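Local structure of GDNF family receptor alpha-3 (Homo sapiens, 2GH0) at residues C46-Q49 against L50-F53; S113-V116 against D117-H121; C131-E134 against Q135-L139; G144-T148 against A149-N153. The protein binds artemin, a growth factor for peripheral neurons, and so activates the RET receptor, this piece holding two GDNF/GAS1 domains. All blocks are in the same frame, centred on the assembly; numbering follows the deposited sequence.

Contact 1: residues C46-Q49 against L50-F53; sequences CLRQ and LLTF
C46 to R48 turn their carbonyls onto the amides of L50 to T52, and Q49 does the same for F53, in the unbroken i to i+4 pattern of helix 43-56; L50 N reaches C46 O at 2.9 Å. One carbonyl carries a double load: R48 O takes both the amide of T52 and its hydroxyl, OG1 at 3.1 Å, the two donors coming from opposite faces of the carbonyl plane. That same hydroxyl accepts from R48 NH2 at 3.2 Å, a fairly straight bond with OG1 lying 17° out of the guanidinium plane. The arginine gets there by bending: CG stands anti to the backbone N (chi1 178°), and turns at chi2 and chi3 fold the guanidinium back over L51, whose CB sits under one face toward its rim, 3.5 Å from NH2. With a valine at T52, R48 would probably lose the acceptor that helps to hold its guanidinium, leaving mainly the weak, long ion pair with E55. On the buried side C46 SG, disulfide-bonded to C36, rests 4.0 Å from L50 CD1, while F53 meets Y32 edge-to-face. The helix thus keeps its polar chemistry on the outer flank, where one threonine hydroxyl relays between a backbone carbonyl and a cation.

Contact 2: residues S113-V116 against D117-H121; sequences SRLV and DFQTH
D117 folds its carboxylate back onto the turn before it, its chi1 of 43° bringing OD1 to 2.7 Å from R114 O and OD2 to 2.9 Å from S113 O. All four atoms are acceptors, so neither approach counts as a hydrogen bond; such crowding would probably disfavour a fully charged carboxylate, though the R114 guanidinium, whose NE is 5.0 Å from D117 OD2 and not in contact with it, may offset part of this. The two carbonyls have their own donors in D117 N and F118 N, and L115 O takes Q119 N in a nearly straight bond of 168°. Putting an alanine at D117 would probably leave the R114 guanidinium without its nearby negative charge and open a gap beside those two carbonyls. The R114 side chain finds its firm partner further along the chain, NH1 bonding to G144 O. This is the last part of helix 109-121, in the second of the two helical, disulfide-rich GDNF/GAS1 domains here. Near its end the carbonyls are doubly used. V116 O accepts T120 N at 3.0 Å and also T120 OG1 at 3.0 Å, the hydroxyl arriving from above the carbonyl plane, 41° out of it. D117 O accepts the backbone N of H121 and, from the opposite face, H121 ND1 at 3.0 Å, which fixes the imidazole and shows ND1 to be the donor. On the apolar flank L115 CD1 lies 4.3 Å from F118 CD2, while the F118 ring stacks on F185 and meets F184 at about a right angle.

Contact 3: residues C131-E134 against Q135-L139; sequences CATE and QSRCL
E134 is the N-cap of helix 135-143, its extended backbone turning into the helix so that E134 O takes the amide of C138 at 3.2 Å, almost straight on (N-H...O 163°), as the first i to i+4 bond. The residues before it form an irregular loop that curls round the beginning of the helix, bringing the side chains of C131 and T133 back against its first turn. C131 SG lies 4.2 Å from C138 CB and at the same distance from Q135 CG. T133 crosses R137 at about a right angle: its OG1, set between backbone N and carbonyl carbon (chi1 53°), presses on R137 CB at 3.5 Å. That hydroxyl is buried here with no polar partner in the model. R137, extended from CG to NE, runs beyond it, and E134 OE1 comes to 4.5 Å from R137 NE but well out of the guanidinium plane, a charge attraction and no more. Two disulfides leave from here: C131 joins C190 near the start of helix 189-205, and C138 joins C122 just past helix 109-121. On the helix 189-205 side Q135 and L139 pack on A194, while T133 and R137 abut H121 at the end of helix 109-121.

Contact 4: residues G144-T148 against A149-N153; sequences GLIGT and AMTPN
L145 lays its CB against P152 CD at 3.8 Å and runs alongside M150, pointing the same way, with CD2 4.1 Å from M150 CB. I146 meets the same ring carbon, its CG1 also 3.8 Å from P152 CD, the two side chains at about a right angle; its CG2 meets the methyl of T151. The chain here doubles back through a type II beta turn from L145 to T148, and G147 takes the position that, at phi 101°, would jam a CB against the preceding carbonyl. Two threonine hydroxyls hold the loop together. T148 OG1, between the backbone N and carbonyl carbon (chi1 68°), donates to L145 O at 2.6 Å, in the carbonyl plane and on a lone pair, and accepts M150 N at 2.9 Å in an ST turn. T151 OG1 accepts the amide of G147 at 2.8 Å and gives its proton to T148 O at 2.8 Å, this donor tilted 18° from the carbonyl plane. Each hydroxyl therefore uses both roles, and polar backbone groups of a buried loop are paired through side chains where regular strand or helix bonding is absent. L145 O serves twice, taking T148 N besides the hydroxyl. The loop links helix 135-143 to the short strand 152-154, where N153 pairs with A163 of strand 162-164 and its ND2 bonds to R82 O. L145 reaches F118 of helix 109-121 and F185 of helix 175-186, and M150 packs between helices 98-106, 109-121 and 175-186.

All four contacts are local and come in series along the chain, so none nests in or crosses another. Contact 1 is a helix turn in the first GDNF/GAS1 range; contacts 2 to 4 fall in the second. Contact 2 leads to the end of helix 109-121, contact 3 starts helix 135-143, and contact 4 closes the tight loop from that helix to strand 152-154. Contact 4 is where contacts 1 and 2 meet: L47 and L51 pack on G147, and this packing joins the two ranges, while R114 bonds to G144 and also touches L51. H121 lies against T133 and R137, tying contacts 2 and 3; contact 3 stays about 5 Å from contact 4 and 11 Å from contact 1 at the nearest atoms.

Contact 1: residues C46-Q49 against L50-F53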
loop_
_atom_site.group_PDB
_atom_site.type_symbol
_atom_site.label_atom_id
_atom_site.label_comp_id
_atom_site.label_asym_id
_atom_site.label_seq_id
_atom_site.Cartn_x
_atom_site.Cartn_y
_atom_site.Cartn_z
ATOM N N CYS C 46 21.820 18.092 22.489
ATOM C CA CYS C 46 20.790 18.975 23.121
ATOM C C CYS C 46 21.251 20.422 23.145
ATOM O O CYS C 46 20.526 21.357 22.776
ATOM C CB CYS C 46 20.486 18.436 24.518
ATOM S SG CYS C 46 19.506 19.542 25.574
ATOM N N LEU C 47 22.504 20.629 23.545
ATOM C CA LEU C 47 23.045 21.990 23.661
ATOM C C LEU C 47 23.039 22.652 22.270
ATOM O O LEU C 47 22.690 23.803 22.136
ATOM C CB LEU C 47 24.495 21.885 24.204
ATOM C CG LEU C 47 24.863 22.215 25.628
ATOM C CD1 LEU C 47 23.706 22.403 26.656
ATOM C CD2 LEU C 47 26.150 21.384 26.085
ATOM N N ARG C 48 23.436 21.923 21.246
ATOM C CA ARG C 48 23.512 22.446 19.887
ATOM C C ARG C 48 22.095 22.805 19.360
ATOM O O ARG C 48 21.905 23.833 18.704
ATOM C CB ARG C 48 24.128 21.385 18.958
ATOM C CG ARG C 48 24.219 21.806 17.497
ATOM C CD ARG C 48 25.105 23.068 17.367
ATOM N NE ARG C 48 24.273 24.273 17.181
ATOM C CZ ARG C 48 24.744 25.505 16.993
ATOM N NH1 ARG C 48 26.061 25.747 16.967
ATOM N NH2 ARG C 48 23.899 26.490 16.783
ATOM N N GLN C 49 21.113 21.982 19.688
ATOM C CA GLN C 49 19.697 22.295 19.271
ATOM C C GLN C 49 19.125 23.491 20.027
ATOM O O GLN C 49 18.303 24.255 19.483
ATOM C CB GLN C 49 18.800 21.050 19.404
ATOM C CG GLN C 49 19.203 19.916 18.433
ATOM C CD GLN C 49 19.168 20.438 16.986
ATOM O OE1 GLN C 49 18.144 20.918 16.517
ATOM N NE2 GLN C 49 20.301 20.422 16.326
ATOM N N LEU C 50 19.516 23.665 21.286
ATOM C CA LEU C 50 19.179 24.893 22.049
ATOM C C LEU C 50 19.779 26.151 21.405
ATOM O O LEU C 50 19.080 27.185 21.238
ATOM C CB LEU C 50 19.590 24.763 23.549
ATOM C CG LEU C 50 18.673 23.847 24.383
ATOM C CD1 LEU C 50 19.356 23.577 25.680
ATOM C CD2 LEU C 50 17.297 24.503 24.673
ATOM N N LEU C 51 21.048 26.078 21.037
ATOM C CA LEU C 51 21.717 27.214 20.418
ATOM C C LEU C 51 21.018 27.602 19.126
ATOM O O LEU C 51 20.768 28.798 18.870
ATOM C CB LEU C 51 23.182 26.889 20.140
ATOM C CG LEU C 51 24.121 26.985 21.371
ATOM C CD1 LEU C 51 25.417 26.321 20.989
ATOM C CD2 LEU C 51 24.358 28.419 21.807
ATOM N N THR C 52 20.687 26.606 18.329
ATOM C CA THR C 52 19.972 26.849 17.045
ATOM C C THR C 52 18.622 27.461 17.304
ATOM O O THR C 52 18.203 28.383 16.585
ATOM C CB THR C 52 19.785 25.551 16.313
ATOM O OG1 THR C 52 21.099 25.053 16.024
ATOM C CG2 THR C 52 19.010 25.744 15.022
ATOM N N PHE C 53 17.939 26.976 18.337
ATOM C CA PHE C 53 16.589 27.478 18.603
ATOM C C PHE C 53 16.638 28.984 18.854
ATOM O O PHE C 53 15.857 29.712 18.309
ATOM C CB PHE C 53 15.919 26.794 19.838
ATOM C CG PHE C 53 14.572 27.410 20.176
ATOM C CD1 PHE C 53 13.455 27.034 19.460
ATOM C CD2 PHE C 53 14.461 28.414 21.160
ATOM C CE1 PHE C 53 12.194 27.597 19.705
ATOM C CE2 PHE C 53 13.219 29.023 21.442
ATOM C CZ PHE C 53 12.072 28.605 20.685
#

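Contact 2: residues S113-V116 against D117-H121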
loop_
_atom_site.group_PDB
_atom_site.type_symbol
_atom_site.label_atom_id
_atom_site.label_comp_id
_atom_site.label_asym_id
_atom_site.label_seq_id
_atom_site.Cartn_x
_atom_site.Cartn_y
_atom_site.Cartn_z
ATOM N N SER C 113 32.492 34.591 22.869
ATOM C CA SER C 113 31.746 35.659 22.198
ATOM C C SER C 113 30.335 35.923 22.793
ATOM O O SER C 113 29.917 37.083 22.938
ATOM C CB SER C 113 31.689 35.317 20.699
ATOM O OG SER C 113 30.881 36.212 19.950
ATOM N N ARG C 114 29.598 34.862 23.135
ATOM C CA ARG C 114 28.264 35.016 23.767
ATOM C C ARG C 114 28.386 35.633 25.125
ATOM O O ARG C 114 27.521 36.453 25.531
ATOM C CB ARG C 114 27.539 33.693 23.832
ATOM C CG ARG C 114 27.380 33.084 22.364
ATOM C CD ARG C 114 26.298 33.952 21.611
ATOM N NE ARG C 114 26.144 33.525 20.209
ATOM C CZ ARG C 114 25.273 32.592 19.826
ATOM N NH1 ARG C 114 24.519 32.032 20.741
ATOM N NH2 ARG C 114 25.116 32.231 18.539
ATOM N N LEU C 115 29.451 35.239 25.837
ATOM C CA LEU C 115 29.678 35.797 27.213
ATOM C C LEU C 115 30.098 37.258 27.117
ATOM O O LEU C 115 29.622 38.081 27.882
ATOM C CB LEU C 115 30.690 34.994 28.035
ATOM C CG LEU C 115 30.826 35.426 29.513
ATOM C CD1 LEU C 115 29.531 35.266 30.346
ATOM C CD2 LEU C 115 31.971 34.698 30.193
ATOM N N VAL C 116 30.950 37.583 26.157
ATOM C CA VAL C 116 31.234 38.994 25.897
ATOM C C VAL C 116 29.958 39.823 25.612
ATOM O O VAL C 116 29.790 40.912 26.171
ATOM C CB VAL C 116 32.218 39.172 24.795
ATOM C CG1 VAL C 116 32.223 40.603 24.331
ATOM C CG2 VAL C 116 33.592 38.739 25.275
ATOM N N ASP C 117 29.056 39.335 24.765
ATOM C CA ASP C 117 27.920 40.200 24.511
ATOM C C ASP C 117 27.002 40.333 25.712
ATOM O O ASP C 117 26.395 41.386 25.879
ATOM C CB ASP C 117 27.179 39.960 23.188
ATOM C CG ASP C 117 26.961 38.532 22.867
ATOM O OD1 ASP C 117 26.195 37.904 23.640
ATOM O OD2 ASP C 117 27.419 38.077 21.739
ATOM N N PHE C 118 26.895 39.307 26.549
ATOM C CA PHE C 118 26.047 39.402 27.750
ATOM C C PHE C 118 26.638 40.468 28.721
ATOM O O PHE C 118 25.928 41.313 29.328
ATOM C CB PHE C 118 25.957 38.004 28.393
ATOM C CG PHE C 118 25.289 38.000 29.754
ATOM C CD1 PHE C 118 23.941 38.333 29.877
ATOM C CD2 PHE C 118 25.984 37.694 30.862
ATOM C CE1 PHE C 118 23.328 38.349 31.094
ATOM C CE2 PHE C 118 25.363 37.735 32.129
ATOM C CZ PHE C 118 24.049 38.061 32.229
ATOM N N GLN C 119 27.956 40.449 28.862
ATOM C CA GLN C 119 28.646 41.482 29.670
ATOM C C GLN C 119 28.516 42.903 29.128
ATOM O O GLN C 119 28.512 43.830 29.906
ATOM C CB GLN C 119 30.140 41.143 29.744
ATOM C CG GLN C 119 30.319 39.910 30.571
ATOM C CD GLN C 119 31.794 39.460 30.701
ATOM O OE1 GLN C 119 32.692 39.832 29.898
ATOM N NE2 GLN C 119 32.035 38.629 31.720
ATOM N N THR C 120 28.452 43.052 27.806
ATOM C CA THR C 120 28.329 44.328 27.084
ATOM C C THR C 120 26.901 44.878 27.230
ATOM O O THR C 120 26.725 46.059 27.538
ATOM C CB THR C 120 28.675 44.153 25.614
ATOM O OG1 THR C 120 30.065 43.797 25.514
ATOM C CG2 THR C 120 28.463 45.439 24.787
ATOM N N HIS C 121 25.904 44.030 27.072
ATOM C CA HIS C 121 24.534 44.555 27.034
ATOM C C HIS C 121 23.818 44.513 28.377
ATOM O O HIS C 121 22.949 45.367 28.626
ATOM C CB HIS C 121 23.731 43.852 25.961
ATOM C CG HIS C 121 24.233 44.127 24.572
ATOM N ND1 HIS C 121 25.089 43.267 23.899
ATOM C CD2 HIS C 121 24.076 45.201 23.768
ATOM C CE1 HIS C 121 25.386 43.779 22.711
ATOM N NE2 HIS C 121 24.770 44.941 22.600
#

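Contact 3: residues C131-E134 against Q135-L139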
loop_
_atom_site.group_PDB
_atom_site.type_symbol
_atom_site.label_atom_id
_atom_site.label_comp_id
_atom_site.label_asym_id
_atom_site.label_seq_id
_atom_site.Cartn_x
_atom_site.Cartn_y
_atom_site.Cartn_z
ATOM N N CYS C 131 20.339 49.464 31.791
ATOM C CA CYS C 131 21.267 48.581 31.079
ATOM C C CYS C 131 22.279 49.427 30.284
ATOM O O CYS C 131 21.955 50.533 29.817
ATOM C CB CYS C 131 20.489 47.649 30.109
ATOM S SG CYS C 131 19.412 46.446 31.034
ATOM N N ALA C 132 23.453 48.855 30.017
ATOM C CA ALA C 132 24.462 49.623 29.317
ATOM C C ALA C 132 24.027 50.020 27.879
ATOM O O ALA C 132 24.465 51.048 27.367
ATOM C CB ALA C 132 25.821 48.856 29.304
ATOM N N THR C 133 23.169 49.228 27.226
ATOM C CA THR C 133 22.597 49.604 25.908
ATOM C C THR C 133 21.080 49.835 26.007
ATOM O O THR C 133 20.645 50.979 26.184
ATOM C CB THR C 133 22.959 48.584 24.783
ATOM O OG1 THR C 133 22.601 47.264 25.208
ATOM C CG2 THR C 133 24.455 48.595 24.590
ATOM N N GLU C 134 20.303 48.755 25.943
ATOM C CA GLU C 134 18.812 48.804 26.034
ATOM C C GLU C 134 18.392 47.438 26.543
ATOM O O GLU C 134 19.095 46.427 26.286
ATOM C CB GLU C 134 18.169 49.012 24.607
ATOM C CG GLU C 134 17.744 50.438 24.270
ATOM C CD GLU C 134 17.400 50.609 22.764
ATOM O OE1 GLU C 134 17.455 49.580 22.059
ATOM O OE2 GLU C 134 17.143 51.784 22.279
ATOM N N GLN C 135 17.232 47.344 27.206
ATOM C CA GLN C 135 16.798 46.018 27.722
ATOM C C GLN C 135 16.692 44.953 26.613
ATOM O O GLN C 135 16.991 43.824 26.885
ATOM C CB GLN C 135 15.439 46.107 28.438
ATOM C CG GLN C 135 15.446 47.046 29.656
ATOM C CD GLN C 135 14.089 47.086 30.322
ATOM O OE1 GLN C 135 13.047 46.762 29.703
ATOM N NE2 GLN C 135 14.075 47.480 31.570
ATOM N N SER C 136 16.220 45.287 25.405
ATOM C CA SER C 136 15.963 44.228 24.392
ATOM C C SER C 136 17.311 43.598 23.970
ATOM O O SER C 136 17.370 42.404 23.634
ATOM C CB SER C 136 15.268 44.771 23.105
ATOM O OG SER C 136 15.991 45.869 22.578
ATOM N N ARG C 137 18.346 44.419 23.899
ATOM C CA ARG C 137 19.702 43.906 23.583
ATOM C C ARG C 137 20.275 42.996 24.700
ATOM O O ARG C 137 20.973 41.977 24.426
ATOM C CB ARG C 137 20.644 45.074 23.319
ATOM C CG ARG C 137 20.255 45.917 22.095
ATOM C CD ARG C 137 21.467 46.768 21.719
ATOM N NE ARG C 137 21.287 47.665 20.580
ATOM C CZ ARG C 137 21.316 47.286 19.297
ATOM N NH1 ARG C 137 21.479 45.998 18.954
ATOM N NH2 ARG C 137 21.162 48.195 18.341
ATOM N N CYS C 138 19.993 43.359 25.964
ATOM C CA CYS C 138 20.327 42.518 27.104
ATOM C C CYS C 138 19.604 41.175 27.076
ATOM O O CYS C 138 20.244 40.150 27.281
ATOM C CB CYS C 138 20.084 43.237 28.456
ATOM S SG CYS C 138 20.217 42.127 29.887
ATOM N N LEU C 139 18.308 41.162 26.760
ATOM C CA LEU C 139 17.583 39.886 26.740
ATOM C C LEU C 139 18.118 38.961 25.669
ATOM O O LEU C 139 18.278 37.754 25.892
ATOM C CB LEU C 139 16.078 40.119 26.511
ATOM C CG LEU C 139 15.392 40.696 27.783
ATOM C CD1 LEU C 139 13.852 40.735 27.508
ATOM C CD2 LEU C 139 15.681 40.068 29.231
#

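Contact 4: residues G144-T148 against A149-N153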
loop_
_atom_site.group_PDB
_atom_site.type_symbol
_atom_site.label_atom_id
_atom_site.label_comp_id
_atom_site.label_asym_id
_atom_site.label_seq_id
_atom_site.Cartn_x
_atom_site.Cartn_y
_atom_site.Cartn_z
ATOM N N GLY C 144 21.124 34.252 24.284
ATOM C CA GLY C 144 22.311 33.800 23.519
ATOM C C GLY C 144 23.338 32.960 24.283
ATOM O O GLY C 144 24.237 32.366 23.673
ATOM N N LEU C 145 23.185 32.830 25.604
ATOM C CA LEU C 145 24.098 31.948 26.380
ATOM C C LEU C 145 23.512 30.528 26.549
ATOM O O LEU C 145 24.245 29.601 26.885
ATOM C CB LEU C 145 24.471 32.590 27.758
ATOM C CG LEU C 145 25.532 33.701 27.651
ATOM C CD1 LEU C 145 25.525 34.482 28.950
ATOM C CD2 LEU C 145 26.888 33.120 27.395
ATOM N N ILE C 146 22.237 30.345 26.183
ATOM C CA ILE C 146 21.559 29.071 26.385
ATOM C C ILE C 146 21.996 28.061 25.341
ATOM O O ILE C 146 21.946 28.341 24.135
ATOM C CB ILE C 146 20.042 29.261 26.449
ATOM C CG1 ILE C 146 19.722 30.090 27.635
ATOM C CG2 ILE C 146 19.322 27.946 26.764
ATOM C CD1 ILE C 146 18.358 30.532 27.691
ATOM N N GLY C 147 22.549 26.931 25.809
ATOM C CA GLY C 147 23.237 25.989 24.909
ATOM C C GLY C 147 24.777 26.104 24.940
ATOM O O GLY C 147 25.479 25.292 24.293
ATOM N N THR C 148 25.316 27.103 25.631
ATOM C CA THR C 148 26.777 27.187 25.814
ATOM C C THR C 148 27.168 26.512 27.133
ATOM O O THR C 148 26.305 26.062 27.892
ATOM C CB THR C 148 27.276 28.639 25.870
ATOM O OG1 THR C 148 26.790 29.273 27.083
ATOM C CG2 THR C 148 26.886 29.450 24.617
ATOM N N ALA C 149 28.462 26.462 27.434
ATOM C CA ALA C 149 28.890 26.028 28.757
ATOM C C ALA C 149 28.328 26.944 29.851
ATOM O O ALA C 149 28.149 26.502 30.996
ATOM C CB ALA C 149 30.445 25.956 28.861
ATOM N N MET C 150 28.035 28.207 29.528
ATOM C CA MET C 150 27.520 29.124 30.526
ATOM C C MET C 150 26.021 29.253 30.453
ATOM O O MET C 150 25.536 30.384 30.484
ATOM C CB MET C 150 28.083 30.537 30.321
ATOM C CG MET C 150 29.607 30.637 30.331
ATOM S SD MET C 150 30.311 30.484 31.935
ATOM C CE MET C 150 30.369 32.119 32.585
ATOM N N THR C 151 25.273 28.142 30.442
ATOM C CA THR C 151 23.799 28.235 30.226
ATOM C C THR C 151 23.148 28.686 31.508
ATOM O O THR C 151 23.325 28.010 32.551
ATOM C CB THR C 151 23.194 26.848 29.744
ATOM O OG1 THR C 151 23.639 26.617 28.413
ATOM C CG2 THR C 151 21.651 26.828 29.784
ATOM N N PRO C 152 22.432 29.828 31.476
ATOM C CA PRO C 152 21.678 30.281 32.638
ATOM C C PRO C 152 20.261 29.679 32.715
ATOM O O PRO C 152 19.677 29.231 31.657
ATOM C CB PRO C 152 21.577 31.796 32.383
ATOM C CG PRO C 152 21.479 31.947 30.936
ATOM C CD PRO C 152 22.286 30.786 30.348
ATOM N N ASN C 153 19.658 29.657 33.904
ATOM C CA ASN C 153 18.261 29.165 33.931
ATOM C C ASN C 153 17.560 29.614 35.208
ATOM O O ASN C 153 18.216 29.967 36.166
ATOM C CB ASN C 153 18.241 27.619 33.905
ATOM C CG ASN C 153 16.822 27.041 33.637
ATOM O OD1 ASN C 153 16.045 27.635 32.882
ATOM N ND2 ASN C 153 16.490 25.881 34.290
#